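Local coordinates for glutamate--tRNA ligase (Elizabethkingia anophelis, PDB 6B1Z), which probably catalyses the ATP-dependent attachment of glutamate to its cognate tRNA, the charging step that supplies glutamyl-tRNA for protein synthesis, at residues S19-P23 with R57-E63; D110-F116 with P166-K172; L474-L478 with V487-M491. Residues are numbered along the deposited sequence.

Contact 1 (S19-P23 with R57-E63); sequences SPTGP and RYVPGSE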
loop_
_atom_site.group_PDB
_atom_site.type_symbol
_atom_site.label_atom_id
_atom_site.label_comp_id
_atom_site.label_asym_id
_atom_site.label_seq_id
_atom_site.Cartn_x
_atom_site.Cartn_y
_atom_site.Cartn_z
ATOM N N SER A 19 4.967 -10.087 -9.067
ATOM C CA SER A 19 4.876 -10.206 -10.516
ATOM C C SER A 19 4.660 -8.831 -11.144
ATOM O O SER A 19 4.036 -7.952 -10.535
ATOM C CB SER A 19 3.732 -11.138 -10.912
ATOM O OG SER A 19 2.515 -10.753 -10.295
ATOM N N PRO A 20 5.213 -8.611 -12.396
ATOM C CA PRO A 20 5.029 -7.336 -13.108
ATOM C C PRO A 20 3.685 -7.273 -13.824
ATOM O O PRO A 20 3.605 -7.138 -15.049
ATOM C CB PRO A 20 6.217 -7.338 -14.082
ATOM C CG PRO A 20 6.342 -8.763 -14.452
ATOM C CD PRO A 20 6.071 -9.530 -13.163
ATOM N N THR A 21 2.610 -7.363 -13.040
ATOM C CA THR A 21 1.262 -7.580 -13.545
ATOM C C THR A 21 0.303 -6.473 -13.108
ATOM O O THR A 21 -0.910 -6.684 -13.044
ATOM C CB THR A 21 0.740 -8.945 -13.089
ATOM O OG1 THR A 21 0.874 -9.058 -11.666
ATOM C CG2 THR A 21 1.528 -10.079 -13.756
ATOM N N GLY A 22 0.828 -5.285 -12.822
ATOM C CA GLY A 22 0.019 -4.202 -12.307
ATOM C C GLY A 22 0.660 -3.577 -11.083
ATOM O O GLY A 22 1.802 -3.886 -10.735
ATOM N N PRO A 23 -0.065 -2.696 -10.399
ATOM C CA PRO A 23 0.517 -1.987 -9.257
ATOM C C PRO A 23 0.514 -2.830 -7.989
ATOM O O PRO A 23 -0.238 -3.796 -7.845
ATOM C CB PRO A 23 -0.405 -0.778 -9.095
ATOM C CG PRO A 23 -1.741 -1.306 -9.533
ATOM C CD PRO A 23 -1.449 -2.271 -10.669
ATOM N N ARG A 57 0.440 -11.957 -18.802
ATOM C CA ARG A 57 -0.136 -11.075 -17.797
ATOM C C ARG A 57 0.746 -9.864 -17.516
ATOM O O ARG A 57 0.452 -9.092 -16.596
ATOM C CB ARG A 57 -0.406 -11.850 -16.505
ATOM C CG ARG A 57 -1.508 -12.894 -16.646
ATOM C CD ARG A 57 -1.966 -13.425 -15.294
ATOM N NE ARG A 57 -2.342 -12.350 -14.376
ATOM C CZ ARG A 57 -1.653 -12.024 -13.287
ATOM N NH1 ARG A 57 -0.554 -12.697 -12.969
ATOM N NH2 ARG A 57 -2.067 -11.028 -12.512
ATOM N N TYR A 58 1.804 -9.677 -18.300
ATOM C CA TYR A 58 2.760 -8.606 -18.058
ATOM C C TYR A 58 2.140 -7.246 -18.353
ATOM O O TYR A 58 1.418 -7.073 -19.337
ATOM C CB TYR A 58 4.005 -8.819 -18.918
ATOM C CG TYR A 58 4.903 -7.610 -19.037
ATOM C CD1 TYR A 58 5.756 -7.248 -17.999
ATOM C CD2 TYR A 58 4.911 -6.840 -20.195
ATOM C CE1 TYR A 58 6.582 -6.146 -18.107
ATOM C CE2 TYR A 58 5.735 -5.736 -20.313
ATOM C CZ TYR A 58 6.569 -5.395 -19.265
ATOM O OH TYR A 58 7.393 -4.298 -19.376
ATOM N N VAL A 59 2.420 -6.279 -17.488
ATOM C CA VAL A 59 1.961 -4.907 -17.651
ATOM C C VAL A 59 3.196 -4.024 -17.782
ATOM O O VAL A 59 4.018 -3.978 -16.862
ATOM C CB VAL A 59 1.086 -4.450 -16.472
ATOM C CG1 VAL A 59 0.629 -3.009 -16.676
ATOM C CG2 VAL A 59 -0.105 -5.381 -16.305
ATOM N N PRO A 60 3.379 -3.321 -18.899
ATOM C CA PRO A 60 4.577 -2.488 -19.060
ATOM C C PRO A 60 4.691 -1.452 -17.949
ATOM O O PRO A 60 3.718 -0.780 -17.599
ATOM C CB PRO A 60 4.372 -1.833 -20.431
ATOM C CG PRO A 60 3.482 -2.784 -21.169
ATOM C CD PRO A 60 2.559 -3.360 -20.124
ATOM N N GLY A 61 5.890 -1.348 -17.378
ATOM C CA GLY A 61 6.164 -0.404 -16.319
ATOM C C GLY A 61 5.990 -0.932 -14.910
ATOM O O GLY A 61 6.216 -0.177 -13.954
ATOM N N SER A 62 5.610 -2.201 -14.744
ATOM C CA SER A 62 5.313 -2.707 -13.406
ATOM C C SER A 62 6.574 -2.858 -12.565
ATOM O O SER A 62 6.563 -2.566 -11.366
ATOM C CB SER A 62 4.580 -4.041 -13.489
ATOM O OG SER A 62 3.316 -3.907 -14.110
ATOM N N GLU A 63 7.664 -3.343 -13.162
ATOM C CA GLU A 63 8.912 -3.416 -12.417
ATOM C C GLU A 63 9.357 -2.027 -11.981
ATOM O O GLU A 63 9.752 -1.831 -10.821
ATOM C CB GLU A 63 9.996 -4.089 -13.258
ATOM C CG GLU A 63 11.334 -4.163 -12.543
ATOM C CD GLU A 63 12.380 -4.884 -13.364
ATOM O OE1 GLU A 63 12.040 -5.941 -13.939
ATOM O OE2 GLU A 63 13.518 -4.376 -13.458
#
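Where a loop meets the turn that leads into a helix, a few polar atoms used twice can hold the two together, and residues 19-23 and 57-63 illustrate this. At the centre, Ser62 OG accepts a hydrogen bond from Gly22 N (3.1 Å) and donates one to Val59 O (2.8 Å), so one hydroxyl links both segments. Val59 O is doubly used, because Ser62 N also reaches it (3.2 Å) to close a type II beta turn from Val59 to Ser62, with Pro60 and Gly61 at its corners; Gly61 then serves as N-cap of helix 62-73. The second bond across the contact runs from Val59 N to Pro20 O (2.8 Å, nearly straight). Pro20 itself centres an inverse gamma turn, closed by a weak bond from Thr21 N to Ser19 O (2.9 Å). The sequence SPTGP leads directly into the HIGH-type signature of class I glutamyl-tRNA synthetases, which in relatives binds ATP; the contact therefore lies beside the probable active site. Ser19 OG and Thr21 OG1 share a hydrogen bond of 2.7 Å, while Glu63 forms a salt bridge with Arg91. Thr21 CG2 lies over one face of the Arg57 guanidinium, 3.4 Å from Arg57 NH1. Pro20 packs against Tyr58 and Ser62, with Pro20 CG 3.9 Å from Tyr58 CD1 and Pro20 CB 3.7 Å from Ser62 CB.

Contact 2 (D110-F116 with P166-K172); sequences DYAYLAF and PYVIRFK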
loop_
_atom_site.group_PDB
_atom_site.type_symbol
_atom_site.label_atom_id
_atom_site.label_comp_id
_atom_site.label_asym_id
_atom_site.label_seq_id
_atom_site.Cartn_x
_atom_site.Cartn_y
_atom_site.Cartn_z
ATOM N N ASP A 110 9.744 -39.955 -8.787
ATOM C CA ASP A 110 8.343 -40.326 -8.910
ATOM C C ASP A 110 7.406 -39.209 -8.483
ATOM O O ASP A 110 6.237 -39.470 -8.170
ATOM C CB ASP A 110 8.050 -41.590 -8.099
ATOM C CG ASP A 110 8.745 -42.814 -8.663
ATOM O OD1 ASP A 110 9.581 -43.408 -7.948
ATOM O OD2 ASP A 110 8.469 -43.166 -9.832
ATOM N N TYR A 111 7.880 -37.967 -8.456
ATOM C CA TYR A 111 7.036 -36.857 -8.071
ATOM C C TYR A 111 6.566 -36.019 -9.251
ATOM O O TYR A 111 5.883 -35.013 -9.029
ATOM C CB TYR A 111 7.763 -35.947 -7.073
ATOM C CG TYR A 111 7.875 -36.501 -5.676
ATOM C CD1 TYR A 111 9.051 -37.083 -5.238
ATOM C CD2 TYR A 111 6.800 -36.417 -4.787
ATOM C CE1 TYR A 111 9.169 -37.575 -3.941
ATOM C CE2 TYR A 111 6.903 -36.908 -3.498
ATOM C CZ TYR A 111 8.093 -37.480 -3.079
ATOM O OH TYR A 111 8.205 -37.969 -1.798
ATOM N N ALA A 112 6.907 -36.406 -10.482
ATOM C CA ALA A 112 6.513 -35.642 -11.659
ATOM C C ALA A 112 6.150 -36.578 -12.804
ATOM O O ALA A 112 6.685 -37.689 -12.925
ATOM C CB ALA A 112 7.628 -34.674 -12.104
ATOM N N TYR A 113 5.250 -36.110 -13.667
ATOM C CA TYR A 113 4.850 -36.881 -14.833
ATOM C C TYR A 113 4.449 -35.927 -15.955
ATOM O O TYR A 113 4.271 -34.726 -15.740
ATOM C CB TYR A 113 3.726 -37.868 -14.473
ATOM C CG TYR A 113 2.377 -37.290 -14.085
ATOM C CD1 TYR A 113 1.384 -37.115 -15.042
ATOM C CD2 TYR A 113 2.067 -36.969 -12.761
ATOM C CE1 TYR A 113 0.136 -36.632 -14.702
ATOM C CE2 TYR A 113 0.795 -36.474 -12.411
ATOM C CZ TYR A 113 -0.155 -36.316 -13.397
ATOM O OH TYR A 113 -1.396 -35.839 -13.082
ATOM N N LEU A 114 4.316 -36.479 -17.161
ATOM C CA LEU A 114 3.986 -35.699 -18.352
ATOM C C LEU A 114 2.490 -35.779 -18.630
ATOM O O LEU A 114 1.885 -36.849 -18.511
ATOM C CB LEU A 114 4.757 -36.212 -19.569
ATOM C CG LEU A 114 6.245 -36.538 -19.386
ATOM C CD1 LEU A 114 6.840 -37.011 -20.707
ATOM C CD2 LEU A 114 6.998 -35.350 -18.833
ATOM N N ALA A 115 1.889 -34.649 -19.007
ATOM C CA ALA A 115 0.452 -34.620 -19.274
ATOM C C ALA A 115 0.192 -33.934 -20.606
ATOM O O ALA A 115 0.741 -32.860 -20.874
ATOM C CB ALA A 115 -0.317 -33.921 -18.144
ATOM N N PHE A 116 -0.643 -34.561 -21.430
ATOM C CA PHE A 116 -0.855 -34.171 -22.819
ATOM C C PHE A 116 -2.231 -33.568 -23.064
ATOM O O PHE A 116 -2.561 -33.255 -24.218
ATOM C CB PHE A 116 -0.657 -35.379 -23.745
ATOM C CG PHE A 116 0.725 -35.982 -23.679
ATOM C CD1 PHE A 116 0.982 -37.077 -22.865
ATOM C CD2 PHE A 116 1.760 -35.456 -24.431
ATOM C CE1 PHE A 116 2.255 -37.626 -22.800
ATOM C CE2 PHE A 116 3.037 -36.009 -24.386
ATOM C CZ PHE A 116 3.283 -37.092 -23.558
ATOM N N PRO A 166 2.569 -31.378 -27.678
ATOM C CA PRO A 166 2.767 -30.498 -26.516
ATOM C C PRO A 166 2.395 -31.203 -25.221
ATOM O O PRO A 166 1.416 -31.950 -25.163
ATOM C CB PRO A 166 1.825 -29.322 -26.794
ATOM C CG PRO A 166 1.641 -29.329 -28.285
ATOM C CD PRO A 166 1.689 -30.775 -28.697
ATOM N N TYR A 167 3.176 -30.943 -24.170
ATOM C CA TYR A 167 2.893 -31.528 -22.867
ATOM C C TYR A 167 3.312 -30.571 -21.759
ATOM O O TYR A 167 4.203 -29.732 -21.935
ATOM C CB TYR A 167 3.596 -32.889 -22.667
ATOM C CG TYR A 167 5.116 -32.825 -22.667
ATOM C CD1 TYR A 167 5.828 -32.600 -21.490
ATOM C CD2 TYR A 167 5.836 -33.004 -23.838
ATOM C CE1 TYR A 167 7.213 -32.535 -21.490
ATOM C CE2 TYR A 167 7.221 -32.946 -23.849
ATOM C CZ TYR A 167 7.902 -32.711 -22.674
ATOM O OH TYR A 167 9.280 -32.650 -22.689
ATOM N N VAL A 168 2.645 -30.699 -20.616
ATOM C CA VAL A 168 3.058 -30.028 -19.394
ATOM C C VAL A 168 3.645 -31.087 -18.474
ATOM O O VAL A 168 3.461 -32.290 -18.671
ATOM C CB VAL A 168 1.906 -29.274 -18.691
ATOM C CG1 VAL A 168 1.346 -28.150 -19.580
ATOM C CG2 VAL A 168 0.791 -30.246 -18.249
ATOM N N ILE A 169 4.375 -30.635 -17.462
ATOM C CA ILE A 169 4.848 -31.527 -16.411
ATOM C C ILE A 169 4.045 -31.219 -15.163
ATOM O O ILE A 169 3.970 -30.061 -14.740
ATOM C CB ILE A 169 6.358 -31.372 -16.164
ATOM C CG1 ILE A 169 7.135 -31.753 -17.420
ATOM C CG2 ILE A 169 6.784 -32.196 -14.935
ATOM C CD1 ILE A 169 8.595 -31.352 -17.382
ATOM N N ARG A 170 3.425 -32.248 -14.581
ATOM C CA ARG A 170 2.608 -32.106 -13.389
ATOM C C ARG A 170 3.272 -32.770 -12.196
ATOM O O ARG A 170 4.000 -33.755 -12.341
ATOM C CB ARG A 170 1.229 -32.738 -13.581
ATOM C CG ARG A 170 0.298 -31.886 -14.427
ATOM C CD ARG A 170 -1.067 -32.571 -14.589
ATOM N NE ARG A 170 -1.931 -31.774 -15.457
ATOM C CZ ARG A 170 -2.701 -30.768 -15.042
ATOM N NH1 ARG A 170 -2.729 -30.422 -13.760
ATOM N NH2 ARG A 170 -3.442 -30.109 -15.924
ATOM N N PHE A 171 3.012 -32.215 -11.016
ATOM C CA PHE A 171 3.410 -32.878 -9.786
ATOM C C PHE A 171 2.507 -34.085 -9.547
ATOM O O PHE A 171 1.299 -34.003 -9.748
ATOM C CB PHE A 171 3.289 -31.901 -8.614
ATOM C CG PHE A 171 3.759 -32.467 -7.310
ATOM C CD1 PHE A 171 5.112 -32.507 -7.003
ATOM C CD2 PHE A 171 2.840 -32.948 -6.379
ATOM C CE1 PHE A 171 5.548 -33.011 -5.785
ATOM C CE2 PHE A 171 3.272 -33.457 -5.161
ATOM C CZ PHE A 171 4.615 -33.510 -4.870
ATOM N N LYS A 172 3.091 -35.203 -9.107
ATOM C CA LYS A 172 2.306 -36.406 -8.789
ATOM C C LYS A 172 1.983 -36.422 -7.295
ATOM O O LYS A 172 2.799 -36.848 -6.470
ATOM C CB LYS A 172 3.059 -37.657 -9.215
ATOM C CG LYS A 172 2.239 -38.943 -9.096
ATOM C CD LYS A 172 3.087 -40.131 -9.541
ATOM C CE LYS A 172 2.318 -41.430 -9.434
ATOM N NZ LYS A 172 2.240 -41.899 -8.031
HETATM O O HOH W 1 4.116 -39.305 -5.817
HETATM O O HOH W 2 5.125 -42.581 -7.155
HETATM O O HOH W 3 -1.120 -31.790 -26.066
#
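Five backbone hydrogen bonds join residues 110-116 to 166-172 as an antiparallel pair. Tyr113 and Arg170 exchange two of them (Tyr113 N to Arg170 O, 3.0 Å; Arg170 N to Tyr113 O, 2.9 Å), Ala115 and Val168 exchange two more, and Lys172 N to Tyr111 O (2.8 Å) extends the pairing beyond the strands. These are two strands of a three-stranded antiparallel sheet, with strand 168-171 in the middle and strand 200-202 on its other side. The sheet probably belongs to the insertion in the class I catalytic fold that, in related glutamyl-tRNA synthetases, contacts the tRNA acceptor end. The 140° between the two strand directions shows marked twist.

Side chains alternate between two faces. Ala112, Leu114, Ile169 and Phe171 share one: Leu114 CD2 lies 3.9 Å from Ile169 CG1, Ala112 CB 3.9 Å from Ile169 CG2, and Phe171 packs against helix 236-246. On the other, Arg170 CB makes a CH-pi contact with the Tyr113 ring, 4.1 Å from its centroid, and Ala115 CB meets Val168 CG2 at 3.8 Å. Asp198 holds both polar ends, hydrogen-bonding Tyr113 OH through OD2 and Arg170 NH1 through its carbonyl, while Arg170 also forms a cation-pi pair with Tyr138. Near the start of strand 112-115, the Tyr111 and Phe171 rings lie near parallel but slid apart, barely overlapping, with centroids 5.8 Å apart. At the far end one water donates to both Phe116 O (2.8 Å) and Pro166 O (2.7 Å).

Contact 3 (L474-L478 with V487-M491); sequences LRLSL and VPDLM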
loop_
_atom_site.group_PDB
_atom_site.type_symbol
_atom_site.label_atom_id
_atom_site.label_comp_id
_atom_site.label_asym_id
_atom_site.label_seq_id
_atom_site.Cartn_x
_atom_site.Cartn_y
_atom_site.Cartn_z
ATOM N N LEU A 474 -16.037 40.998 13.825
ATOM C CA LEU A 474 -14.792 41.152 13.079
ATOM C C LEU A 474 -14.433 39.868 12.334
ATOM O O LEU A 474 -14.059 39.905 11.156
ATOM C CB LEU A 474 -13.675 41.562 14.041
ATOM C CG LEU A 474 -12.296 41.930 13.505
ATOM C CD1 LEU A 474 -12.409 42.987 12.417
ATOM C CD2 LEU A 474 -11.447 42.440 14.658
ATOM N N ARG A 475 -14.538 38.718 13.010
ATOM C CA ARG A 475 -14.306 37.442 12.338
ATOM C C ARG A 475 -15.252 37.266 11.157
ATOM O O ARG A 475 -14.832 36.849 10.072
ATOM C CB ARG A 475 -14.462 36.285 13.327
ATOM C CG ARG A 475 -14.216 34.897 12.703
ATOM C CD ARG A 475 -14.430 33.749 13.695
ATOM N NE ARG A 475 -13.591 33.870 14.883
ATOM C CZ ARG A 475 -12.336 33.439 14.961
ATOM N NH1 ARG A 475 -11.760 32.862 13.914
ATOM N NH2 ARG A 475 -11.651 33.597 16.088
ATOM N N LEU A 476 -16.536 37.585 11.347
ATOM C CA LEU A 476 -17.496 37.448 10.257
ATOM C C LEU A 476 -17.103 38.314 9.066
ATOM O O LEU A 476 -17.183 37.870 7.913
ATOM C CB LEU A 476 -18.897 37.813 10.747
ATOM C CG LEU A 476 -20.010 37.755 9.701
ATOM C CD1 LEU A 476 -20.299 36.320 9.316
ATOM C CD2 LEU A 476 -21.258 38.432 10.227
ATOM N N SER A 477 -16.642 39.538 9.332
ATOM C CA SER A 477 -16.248 40.450 8.260
ATOM C C SER A 477 -15.094 39.886 7.442
ATOM O O SER A 477 -15.056 40.036 6.212
ATOM C CB SER A 477 -15.845 41.797 8.851
ATOM O OG SER A 477 -16.892 42.347 9.625
ATOM N N LEU A 478 -14.127 39.264 8.111
ATOM C CA LEU A 478 -12.905 38.843 7.437
ATOM C C LEU A 478 -13.061 37.498 6.747
ATOM O O LEU A 478 -12.380 37.238 5.750
ATOM C CB LEU A 478 -11.752 38.780 8.442
ATOM C CG LEU A 478 -11.457 40.066 9.216
ATOM C CD1 LEU A 478 -10.391 39.826 10.264
ATOM C CD2 LEU A 478 -11.053 41.216 8.282
ATOM N N VAL A 487 -8.360 35.974 15.335
ATOM C CA VAL A 487 -8.617 37.132 14.476
ATOM C C VAL A 487 -7.404 38.043 14.330
ATOM O O VAL A 487 -7.114 38.474 13.200
ATOM C CB VAL A 487 -9.865 37.886 14.977
ATOM C CG1 VAL A 487 -9.949 39.250 14.329
ATOM C CG2 VAL A 487 -11.123 37.084 14.682
ATOM N N PRO A 488 -6.667 38.395 15.395
ATOM C CA PRO A 488 -5.502 39.273 15.186
ATOM C C PRO A 488 -4.436 38.645 14.304
ATOM O O PRO A 488 -3.717 39.371 13.603
ATOM C CB PRO A 488 -4.991 39.529 16.612
ATOM C CG PRO A 488 -6.180 39.304 17.484
ATOM C CD PRO A 488 -6.893 38.145 16.832
ATOM N N ASP A 489 -4.316 37.316 14.315
ATOM C CA ASP A 489 -3.395 36.645 13.405
ATOM C C ASP A 489 -3.868 36.764 11.962
ATOM O O ASP A 489 -3.063 37.020 11.059
ATOM C CB ASP A 489 -3.246 35.177 13.805
ATOM C CG ASP A 489 -2.556 35.003 15.146
ATOM O OD1 ASP A 489 -1.457 35.565 15.322
ATOM O OD2 ASP A 489 -3.113 34.302 16.020
ATOM N N LEU A 490 -5.170 36.579 11.723
ATOM C CA LEU A 490 -5.697 36.742 10.370
ATOM C C LEU A 490 -5.500 38.165 9.860
ATOM O O LEU A 490 -5.112 38.369 8.702
ATOM C CB LEU A 490 -7.177 36.356 10.334
ATOM C CG LEU A 490 -7.885 36.590 8.994
ATOM C CD1 LEU A 490 -7.131 35.906 7.864
ATOM C CD2 LEU A 490 -9.317 36.083 9.063
ATOM N N MET A 491 -5.760 39.164 10.707
ATOM C CA MET A 491 -5.590 40.551 10.284
ATOM C C MET A 491 -4.146 40.832 9.886
ATOM O O MET A 491 -3.894 41.479 8.864
ATOM C CB MET A 491 -6.041 41.502 11.392
ATOM C CG MET A 491 -7.534 41.454 11.651
ATOM S SD MET A 491 -8.004 42.070 13.279
ATOM C CE MET A 491 -7.867 43.837 13.009
#
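Val487, at the start of helix 487-507, gives up more surface here than any other residue, and the contact is best read outward from it. Its two methyls face different neighbours: Val487 CG1 meets Leu474 CD2 at 3.5 Å and Leu478 CD1 at 4.1 Å, while Val487 CG2 rests 3.7 Å from Arg475 CB and covers one face of that residue's guanidinium. Leu478, one turn beyond Leu474, is the second large contributor. Leu478 CB approaches Leu490 CD2 at 3.7 Å and Leu478 CD1 approaches Met491 CG at 3.6 Å, which carries the apolar seam a turn further along both helices. Arg475 borders this seam with its aliphatic stem, and its NH1 hydrogen-bonds the carbonyls of Lys483 and Pro485, tying helix 467-479 to the loop that follows it. The short axes pass 10.5 Å apart at 35°, running broadly the same way. This apolar packing of two consecutive helices fits the all-helical anticodon-binding domain of bacterial glutamyl-tRNA synthetases.

Overall arrangement
The three contacts follow one another along the chain, each closing before the next opens, and mark successive parts of an elongated, modular enzyme. Contacts 1 and 2 both belong to the class I catalytic region, yet their centres are about 29 Å apart and their nearest atoms about 16 Å: the first joins a loop of the catalytic core to the start of helix 62-73, the second two strands of a separate small sheet. Contact 3 lies in the helical anticodon-binding region, about 53 Å from contact 1 and about 79 Å from contact 2 (centre to centre), with contacts 2 and 3 on opposite sides of the chain's centre. Such a span is consistent with an enzyme that grips tRNA at both its acceptor end and its anticodon.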